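Local coordinates for protein oligopeptide ABC transporter OppAIV (PDB 4GL8) that probably binds oligopeptides outside the cytoplasmic membrane and hands them to an ABC transporter for uptake into the cell, at residues Q46-T51 and V178-I183; I338-K343 and K480-I485; S425-D430 and M435-I440. All blocks are in the same frame, centred on the assembly; numbering follows the deposited sequence.

Contact 1: residues Q46-T51 and V178-I183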
loop_
_atom_site.group_PDB
_atom_site.type_symbol
_atom_site.label_atom_id
_atom_site.label_comp_id
_atom_site.label_asym_id
_atom_site.label_seq_id
_atom_site.Cartn_x
_atom_site.Cartn_y
_atom_site.Cartn_z
ATOM N N GLN A 46 2.332 7.889 10.579
ATOM C CA GLN A 46 0.954 7.754 11.057
ATOM C C GLN A 46 -0.009 8.428 10.096
ATOM O O GLN A 46 -1.217 8.303 10.263
ATOM C CB GLN A 46 0.816 8.296 12.479
ATOM C CG GLN A 46 1.669 7.513 13.464
ATOM C CD GLN A 46 1.389 7.858 14.919
ATOM O OE1 GLN A 46 0.995 8.977 15.246
ATOM N NE2 GLN A 46 1.563 6.865 15.798
ATOM N N LEU A 47 0.530 9.133 9.093
ATOM C CA LEU A 47 -0.291 9.779 8.071
ATOM C C LEU A 47 -0.073 9.161 6.689
ATOM O O LEU A 47 -0.849 9.397 5.805
ATOM C CB LEU A 47 0.011 11.283 7.993
ATOM C CG LEU A 47 -0.102 12.105 9.280
ATOM C CD1 LEU A 47 0.310 13.557 9.053
ATOM C CD2 LEU A 47 -1.513 12.080 9.864
ATOM N N ILE A 48 0.994 8.408 6.483
ATOM C CA ILE A 48 1.281 7.831 5.151
ATOM C C ILE A 48 0.258 6.779 4.800
ATOM O O ILE A 48 0.001 5.899 5.607
ATOM C CB ILE A 48 2.683 7.168 5.118
ATOM C CG1 ILE A 48 3.767 8.233 5.088
ATOM C CG2 ILE A 48 2.855 6.284 3.892
ATOM C CD1 ILE A 48 5.086 7.733 5.618
ATOM N N ASN A 49 -0.291 6.839 3.592
ATOM C CA ASN A 49 -1.206 5.800 3.131
ATOM C C ASN A 49 -0.837 5.266 1.771
ATOM O O ASN A 49 -1.671 4.665 1.099
ATOM C CB ASN A 49 -2.642 6.314 3.112
ATOM C CG ASN A 49 -2.807 7.565 2.260
ATOM O OD1 ASN A 49 -1.982 7.861 1.372
ATOM N ND2 ASN A 49 -3.873 8.331 2.549
ATOM N N ASP A 50 0.424 5.439 1.400
ATOM C CA ASP A 50 0.885 5.273 0.009
ATOM C C ASP A 50 2.233 4.569 -0.011
ATOM O O ASP A 50 2.971 4.661 0.962
ATOM C CB ASP A 50 0.976 6.632 -0.677
ATOM C CG ASP A 50 2.189 7.395 -0.266
ATOM O OD1 ASP A 50 2.141 8.079 0.774
ATOM O OD2 ASP A 50 3.189 7.316 -0.992
ATOM N N THR A 51 2.526 3.836 -1.085
ATOM C CA THR A 51 3.744 3.006 -1.134
ATOM C C THR A 51 5.067 3.783 -1.255
ATOM O O THR A 51 6.123 3.233 -0.930
ATOM C CB THR A 51 3.730 1.980 -2.304
ATOM O OG1 THR A 51 3.480 2.669 -3.526
ATOM C CG2 THR A 51 2.637 0.976 -2.092
ATOM N N VAL A 178 4.339 -4.486 10.936
ATOM C CA VAL A 178 5.370 -3.991 10.063
ATOM C C VAL A 178 4.841 -2.804 9.260
ATOM O O VAL A 178 5.605 -1.982 8.825
ATOM C CB VAL A 178 5.884 -5.136 9.136
ATOM C CG1 VAL A 178 6.934 -4.643 8.153
ATOM C CG2 VAL A 178 6.455 -6.245 10.002
ATOM N N HIS A 179 3.526 -2.710 9.071
ATOM C CA HIS A 179 2.909 -1.610 8.377
ATOM C C HIS A 179 3.105 -0.286 9.143
ATOM O O HIS A 179 3.048 -0.251 10.362
ATOM C CB HIS A 179 1.435 -1.903 8.209
ATOM C CG HIS A 179 0.713 -0.908 7.355
ATOM N ND1 HIS A 179 -0.212 -0.020 7.865
ATOM C CD2 HIS A 179 0.761 -0.676 6.026
ATOM C CE1 HIS A 179 -0.693 0.726 6.888
ATOM N NE2 HIS A 179 -0.122 0.342 5.761
ATOM N N GLN A 180 3.318 0.792 8.387
ATOM C CA GLN A 180 3.760 2.071 8.931
ATOM C C GLN A 180 2.817 2.669 9.940
ATOM O O GLN A 180 3.267 3.268 10.865
ATOM C CB GLN A 180 4.075 3.073 7.816
ATOM C CG GLN A 180 2.873 3.688 7.098
ATOM C CD GLN A 180 2.332 2.856 5.944
ATOM O OE1 GLN A 180 2.877 1.815 5.571
ATOM N NE2 GLN A 180 1.258 3.334 5.365
ATOM N N THR A 181 1.520 2.489 9.766
ATOM C CA THR A 181 0.510 2.937 10.731
ATOM C C THR A 181 0.798 2.439 12.150
ATOM O O THR A 181 0.460 3.130 13.149
ATOM C CB THR A 181 -0.874 2.390 10.311
ATOM O OG1 THR A 181 -1.176 2.850 8.999
ATOM C CG2 THR A 181 -1.940 2.863 11.200
ATOM N N PHE A 182 1.414 1.259 12.239
ATOM C CA PHE A 182 1.763 0.659 13.508
ATOM C C PHE A 182 3.179 0.977 13.996
ATOM O O PHE A 182 3.561 0.583 15.100
ATOM C CB PHE A 182 1.600 -0.854 13.445
ATOM C CG PHE A 182 0.182 -1.328 13.457
ATOM C CD1 PHE A 182 -0.454 -1.617 14.649
ATOM C CD2 PHE A 182 -0.476 -1.568 12.291
ATOM C CE1 PHE A 182 -1.721 -2.128 14.670
ATOM C CE2 PHE A 182 -1.765 -2.046 12.290
ATOM C CZ PHE A 182 -2.397 -2.337 13.483
ATOM N N ILE A 183 3.949 1.710 13.213
ATOM C CA ILE A 183 5.339 1.985 13.576
ATOM C C ILE A 183 5.367 3.146 14.563
ATOM O O ILE A 183 4.768 4.174 14.302
ATOM C CB ILE A 183 6.218 2.268 12.332
ATOM C CG1 ILE A 183 6.225 1.024 11.448
ATOM C CG2 ILE A 183 7.631 2.634 12.755
ATOM C CD1 ILE A 183 6.970 1.164 10.138
HETATM O O HOH W 1 2.119 4.151 14.935
HETATM O O HOH W 2 -0.427 5.476 8.464
#

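Contact 2: residues I338-K343 and K480-I485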
loop_
_atom_site.group_PDB
_atom_site.type_symbol
_atom_site.label_atom_id
_atom_site.label_comp_id
_atom_site.label_asym_id
_atom_site.label_seq_id
_atom_site.Cartn_x
_atom_site.Cartn_y
_atom_site.Cartn_z
ATOM N N ILE A 338 -1.738 -18.560 0.914
ATOM C CA ILE A 338 -1.675 -19.972 1.319
ATOM C C ILE A 338 -3.042 -20.513 1.777
ATOM O O ILE A 338 -3.438 -21.616 1.401
ATOM C CB ILE A 338 -0.595 -20.178 2.436
ATOM C CG1 ILE A 338 -0.479 -21.653 2.883
ATOM C CG2 ILE A 338 -0.860 -19.291 3.654
ATOM C CD1 ILE A 338 0.758 -22.356 2.357
ATOM N N ASP A 339 -3.748 -19.728 2.586
ATOM C CA ASP A 339 -5.053 -20.098 3.104
ATOM C C ASP A 339 -6.227 -19.477 2.334
ATOM O O ASP A 339 -7.349 -19.624 2.745
ATOM C CB ASP A 339 -5.144 -19.691 4.577
ATOM C CG ASP A 339 -4.367 -20.645 5.518
ATOM O OD1 ASP A 339 -4.181 -21.856 5.183
ATOM O OD2 ASP A 339 -3.967 -20.158 6.614
ATOM N N TYR A 340 -5.978 -18.814 1.215
ATOM C CA TYR A 340 -7.036 -18.172 0.438
ATOM C C TYR A 340 -6.707 -18.198 -1.049
ATOM O O TYR A 340 -6.155 -17.266 -1.610
ATOM C CB TYR A 340 -7.264 -16.733 0.923
ATOM C CG TYR A 340 -8.512 -16.106 0.350
ATOM C CD1 TYR A 340 -9.756 -16.452 0.843
ATOM C CD2 TYR A 340 -8.449 -15.182 -0.703
ATOM C CE1 TYR A 340 -10.913 -15.918 0.322
ATOM C CE2 TYR A 340 -9.613 -14.641 -1.242
ATOM C CZ TYR A 340 -10.839 -15.013 -0.705
ATOM O OH TYR A 340 -12.003 -14.507 -1.189
ATOM N N SER A 341 -7.034 -19.295 -1.695
ATOM C CA SER A 341 -6.705 -19.472 -3.094
ATOM C C SER A 341 -7.709 -20.375 -3.746
ATOM O O SER A 341 -8.201 -21.313 -3.145
ATOM C CB SER A 341 -5.315 -20.075 -3.241
ATOM O OG SER A 341 -5.147 -21.108 -2.296
ATOM N N TYR A 342 -8.002 -20.065 -4.997
ATOM C CA TYR A 342 -9.049 -20.731 -5.750
ATOM C C TYR A 342 -9.070 -20.133 -7.160
ATOM O O TYR A 342 -8.495 -19.071 -7.423
ATOM C CB TYR A 342 -10.420 -20.587 -5.056
ATOM C CG TYR A 342 -11.001 -19.170 -5.031
ATOM C CD1 TYR A 342 -10.585 -18.224 -4.104
ATOM C CD2 TYR A 342 -11.991 -18.799 -5.932
ATOM C CE1 TYR A 342 -11.152 -16.941 -4.083
ATOM C CE2 TYR A 342 -12.557 -17.546 -5.920
ATOM C CZ TYR A 342 -12.141 -16.610 -5.005
ATOM O OH TYR A 342 -12.741 -15.362 -5.050
ATOM N N LYS A 343 -9.705 -20.852 -8.063
ATOM C CA LYS A 343 -9.752 -20.474 -9.447
ATOM C C LYS A 343 -11.178 -20.015 -9.696
ATOM O O LYS A 343 -12.107 -20.802 -9.579
ATOM C CB LYS A 343 -9.397 -21.692 -10.312
ATOM N N LYS A 480 -17.456 -15.685 -0.144
ATOM C CA LYS A 480 -18.803 -15.112 -0.381
ATOM C C LYS A 480 -18.793 -13.566 -0.388
ATOM O O LYS A 480 -19.487 -12.949 -1.155
ATOM C CB LYS A 480 -19.851 -15.645 0.628
ATOM N N ALA A 481 -17.988 -12.935 0.450
ATOM C CA ALA A 481 -17.878 -11.456 0.412
ATOM C C ALA A 481 -17.241 -10.967 -0.912
ATOM O O ALA A 481 -17.756 -10.084 -1.603
ATOM C CB ALA A 481 -17.091 -10.951 1.611
ATOM N N GLU A 482 -16.139 -11.578 -1.286
ATOM C CA GLU A 482 -15.475 -11.230 -2.525
ATOM C C GLU A 482 -16.386 -11.428 -3.736
ATOM O O GLU A 482 -16.341 -10.626 -4.669
ATOM C CB GLU A 482 -14.191 -12.049 -2.732
ATOM C CG GLU A 482 -13.363 -11.489 -3.877
ATOM C CD GLU A 482 -12.041 -12.189 -4.116
ATOM O OE1 GLU A 482 -11.263 -11.623 -4.910
ATOM O OE2 GLU A 482 -11.806 -13.303 -3.561
ATOM N N ALA A 483 -17.183 -12.499 -3.743
ATOM C CA ALA A 483 -18.084 -12.755 -4.862
ATOM C C ALA A 483 -19.058 -11.613 -5.059
ATOM O O ALA A 483 -19.434 -11.342 -6.181
ATOM C CB ALA A 483 -18.862 -14.046 -4.672
ATOM N N ILE A 484 -19.475 -10.958 -3.977
ATOM C CA ILE A 484 -20.400 -9.831 -4.077
ATOM C C ILE A 484 -19.766 -8.673 -4.844
ATOM O O ILE A 484 -20.395 -8.105 -5.727
ATOM C CB ILE A 484 -20.874 -9.335 -2.685
ATOM C CG1 ILE A 484 -21.769 -10.370 -2.002
ATOM C CG2 ILE A 484 -21.620 -8.021 -2.789
ATOM C CD1 ILE A 484 -21.998 -10.047 -0.552
ATOM N N ILE A 485 -18.543 -8.298 -4.503
ATOM C CA ILE A 485 -17.868 -7.220 -5.253
ATOM C C ILE A 485 -17.389 -7.616 -6.662
ATOM O O ILE A 485 -17.513 -6.818 -7.576
ATOM C CB ILE A 485 -16.745 -6.541 -4.452
ATOM C CG1 ILE A 485 -15.611 -7.505 -4.137
ATOM C CG2 ILE A 485 -17.355 -5.918 -3.192
ATOM C CD1 ILE A 485 -14.575 -6.931 -3.190
#

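Contact 3: residues S425-D430 and M435-I440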
loop_
_atom_site.group_PDB
_atom_site.type_symbol
_atom_site.label_atom_id
_atom_site.label_comp_id
_atom_site.label_asym_id
_atom_site.label_seq_id
_atom_site.Cartn_x
_atom_site.Cartn_y
_atom_site.Cartn_z
ATOM N N SER A 425 -6.623 3.051 -9.984
ATOM C CA SER A 425 -6.557 2.761 -8.570
ATOM C C SER A 425 -5.824 1.443 -8.373
ATOM O O SER A 425 -5.038 1.043 -9.217
ATOM C CB SER A 425 -8.004 2.773 -8.035
ATOM O OG SER A 425 -8.070 2.653 -6.650
ATOM N N GLY A 426 -6.120 0.729 -7.296
ATOM C CA GLY A 426 -5.357 -0.445 -6.929
ATOM C C GLY A 426 -4.816 -0.307 -5.521
ATOM O O GLY A 426 -4.909 0.766 -4.908
ATOM N N TRP A 427 -4.221 -1.393 -5.036
ATOM C CA TRP A 427 -3.929 -1.522 -3.643
ATOM C C TRP A 427 -2.774 -2.449 -3.500
ATOM O O TRP A 427 -2.717 -3.471 -4.139
ATOM C CB TRP A 427 -5.128 -2.103 -2.916
ATOM C CG TRP A 427 -5.063 -2.039 -1.435
ATOM C CD1 TRP A 427 -4.978 -3.100 -0.568
ATOM C CD2 TRP A 427 -5.111 -0.861 -0.622
ATOM N NE1 TRP A 427 -4.963 -2.654 0.726
ATOM C CE2 TRP A 427 -5.057 -1.280 0.721
ATOM C CE3 TRP A 427 -5.220 0.502 -0.904
ATOM C CZ2 TRP A 427 -5.109 -0.376 1.794
ATOM C CZ3 TRP A 427 -5.248 1.410 0.156
ATOM C CH2 TRP A 427 -5.195 0.968 1.484
ATOM N N SER A 428 -1.848 -2.056 -2.661
ATOM C CA SER A 428 -0.765 -2.908 -2.276
ATOM C C SER A 428 -1.072 -3.390 -0.863
ATOM O O SER A 428 -1.350 -2.577 0.034
ATOM C CB SER A 428 0.560 -2.132 -2.379
ATOM O OG SER A 428 1.393 -2.427 -1.290
ATOM N N GLY A 429 -1.064 -4.709 -0.689
ATOM C CA GLY A 429 -1.327 -5.374 0.584
ATOM C C GLY A 429 -0.438 -4.880 1.708
ATOM O O GLY A 429 0.774 -4.689 1.534
ATOM N N ASP A 430 -1.059 -4.628 2.850
ATOM C CA ASP A 430 -0.374 -4.116 4.013
ATOM C C ASP A 430 0.001 -5.248 4.952
ATOM O O ASP A 430 0.739 -5.018 5.885
ATOM C CB ASP A 430 -1.280 -3.115 4.740
ATOM C CG ASP A 430 -1.629 -1.886 3.872
ATOM O OD1 ASP A 430 -0.738 -1.379 3.136
ATOM O OD2 ASP A 430 -2.798 -1.433 3.949
ATOM N N MET A 435 -7.764 -10.081 3.859
ATOM C CA MET A 435 -8.513 -8.974 4.453
ATOM C C MET A 435 -7.960 -7.576 4.126
ATOM O O MET A 435 -8.734 -6.608 4.117
ATOM C CB MET A 435 -8.673 -9.136 5.969
ATOM C CG MET A 435 -9.600 -8.126 6.654
ATOM S SD MET A 435 -11.342 -8.045 6.100
ATOM C CE MET A 435 -11.885 -9.681 6.473
ATOM N N THR A 436 -6.656 -7.453 3.856
ATOM C CA THR A 436 -6.095 -6.147 3.564
ATOM C C THR A 436 -6.761 -5.596 2.301
ATOM O O THR A 436 -7.060 -4.407 2.219
ATOM C CB THR A 436 -4.559 -6.145 3.432
ATOM O OG1 THR A 436 -4.121 -4.793 3.243
ATOM C CG2 THR A 436 -4.112 -6.954 2.264
ATOM N N PHE A 437 -7.061 -6.474 1.354
ATOM C CA PHE A 437 -7.833 -6.076 0.165
ATOM C C PHE A 437 -9.340 -5.956 0.360
ATOM O O PHE A 437 -9.972 -5.020 -0.132
ATOM C CB PHE A 437 -7.553 -7.067 -0.935
ATOM C CG PHE A 437 -6.175 -6.963 -1.462
ATOM C CD1 PHE A 437 -5.144 -7.714 -0.909
ATOM C CD2 PHE A 437 -5.887 -6.054 -2.478
ATOM C CE1 PHE A 437 -3.861 -7.559 -1.372
ATOM C CE2 PHE A 437 -4.596 -5.932 -2.965
ATOM C CZ PHE A 437 -3.589 -6.676 -2.414
ATOM N N LEU A 438 -9.946 -6.915 1.036
ATOM C CA LEU A 438 -11.403 -6.910 1.145
ATOM C C LEU A 438 -11.878 -5.780 2.063
ATOM O O LEU A 438 -12.967 -5.229 1.894
ATOM C CB LEU A 438 -11.885 -8.260 1.636
ATOM C CG LEU A 438 -11.546 -9.379 0.661
ATOM C CD1 LEU A 438 -11.958 -10.694 1.292
ATOM C CD2 LEU A 438 -12.252 -9.147 -0.671
ATOM N N SER A 439 -11.016 -5.386 2.978
ATOM C CA SER A 439 -11.299 -4.300 3.885
ATOM C C SER A 439 -11.578 -2.927 3.238
ATOM O O SER A 439 -12.319 -2.129 3.807
ATOM C CB SER A 439 -10.108 -4.129 4.824
ATOM O OG SER A 439 -10.558 -3.397 5.924
ATOM N N ILE A 440 -10.950 -2.630 2.090
ATOM C CA ILE A 440 -11.106 -1.317 1.459
ATOM C C ILE A 440 -12.464 -1.104 0.833
ATOM O O ILE A 440 -12.868 0.022 0.576
ATOM C CB ILE A 440 -9.976 -0.990 0.467
ATOM C CG1 ILE A 440 -10.004 -1.949 -0.732
ATOM C CG2 ILE A 440 -8.655 -1.059 1.225
ATOM C CD1 ILE A 440 -9.064 -1.588 -1.860
#

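Contact 1: residues Q46-T51 and V178-I183
Gln180 reaches Ile48 where two loops meet beside the bound peptide, in the cleft of an OppA-like solute-binding protein; the later loop turns through a short 3-10 segment at 180-182. A single hydrogen bond crosses directly, from Gln180 NE2 to Ile48 O at 2.9 Å, with an N-H...O angle of 158°. The acceptor lies close to the amide plane of Gln180, but the nitrogen stands above the carbonyl plane of Ile48 and so does not follow a lone pair. Ser54 OG holds the other end of this amide, OE1, consistent with the amide being turned this way, and OE1 also lies above one face of the His179 ring, toward its rim.

Van der Waals contact accompanies the bond. A bend at chi2 (-86°) lays the Gln180 chain against the isoleucine, with Gln180 CG 4.0 Å from Ile48 CB.

The backbones of Asn49 and Thr51 hydrogen-bond to the peptide, and His179 and Gln180 pack on modified side chains of it.

Two waters complete the junction. One accepts from Gln46 NE2 at 2.9 Å and donates to both Thr181 O and Ile183 O; the Gln46 amide is gripped as well by Arg118 and by Ser115 O. The other water accepts from Thr181 OG1 at 2.8 Å and donates to Ile48 O at 2.9 Å, giving the oxygen bound by Gln180 NE2 a second donor.

Contact 2: residues I338-K343 and K480-I485
Tyr340 and Tyr342 converge from the loop 338-343 on one carboxylate oxygen of Glu482, which projects from helix 471-489. Both phenols donate to OE2: Tyr340 OH stands 2.7 Å from Glu482 OE2, and Tyr342 OH is likewise 2.7 Å from Glu482 OE2. The two rings are turned quite differently against the acid. That of Tyr340 is only 27° from the carboxylate plane, and its hydroxyl meets OE2 on the anti side, moderately out of plane. The ring of Tyr342 stands almost upright to the carboxylate, at 87°, and its hydroxyl comes down on OE2 from above. The donors use opposite faces of the carboxylate, which keeps the hydroxyls apart, with Tyr340 OH 4.0 Å from Tyr342 OH. For each ring, OE2 lies in the ring plane, at the edge; Tyr340 CE2 also lies in the plane of the Tyr342 ring, at its edge.

Reach is what makes this possible, since the nearest CA atoms, of Tyr340 and Glu482, are 11.3 Å apart. Glu482 spans its share with an extended chain, CG lying opposite the backbone N (chi1 -169°), and Tyr340 OH settles 3.6 Å from Glu482 CB.

The other oxygen, OE1, makes a salt bridge to Arg332 and accepts from the backbone N of Ala333. This neighbouring charge and the two phenol donors would be expected to favour the ionised acid. The result is a buried, multiply bonded carboxylate that joins the loop between strand 328-329 and helix 351-361 to helix 471-489 in this solute-binding fold.

Contact 3: residues S425-D430 and M435-I440
Trp427 packs into segment 435-440, which begins with helix 435-438, using both the edge and a face of its indole, and this is the tight part of the contact. Its five-membered ring points its edge at the face of Phe437 in a T-shaped pair, centroids 5.1 Å apart and planes at 79°, with Trp427 CD1 reaching Phe437 CD2 at 3.6 Å. Over one face of the indole lies Ile440, whose CG2 makes a CH-pi contact 3.8 Å from the centroid of the six-membered ring of Trp427. The rim of Phe437 presses in turn on the strand backbone, where Phe437 CE2 comes within 3.3 Å of Trp427 O. Gly429 has no side chain to interpose, and Thr436 CG2 can approach Gly429 CA to 3.6 Å.

Thr436 carries the polar link. With OG1 placed opposite its backbone N (chi1 -176°), the hydroxyl faces the strand end and accepts a nearly straight bond from Asp430 N at 3.1 Å, N-H...O 168°. Trp427 NE1 adds a weak bond to the same Thr436 OG1 at 3.4 Å.

Toward the cleft the fit is looser. Ser428 is partly exposed, and its CB points away from the segment. Here the chain serves the ligand instead: the backbone of Ser428 and Asp430 OD1 hydrogen-bond to the bound peptide, and Trp427 packs on its backbone.

Strand 422-428 runs between strands 287-293, antiparallel, and 372-377, parallel. Helix 435-438 in turn sends Leu438 against helix 471-489 and Met435 against both that helix and helix 456-466.

Contacts 1 and 3 both border the peptide, and contact 3 also touches contact 2. The centre of contact 3 is about 13 Å from those of contacts 1 and 2, which lie about 26 Å apart and do not touch. Contact 1 closes along the chain before the others open, and contact 3 is nested within the loop closed by contact 2. His179 NE2 packs 3.2 Å from Asp430 OD1, so contacts 1 and 3 approach the same peptide together. Leu438 CD2 lies 4.1 Å from Glu482 CB, so helix 435-438 of contact 3 packs on helix 471-489 of contact 2.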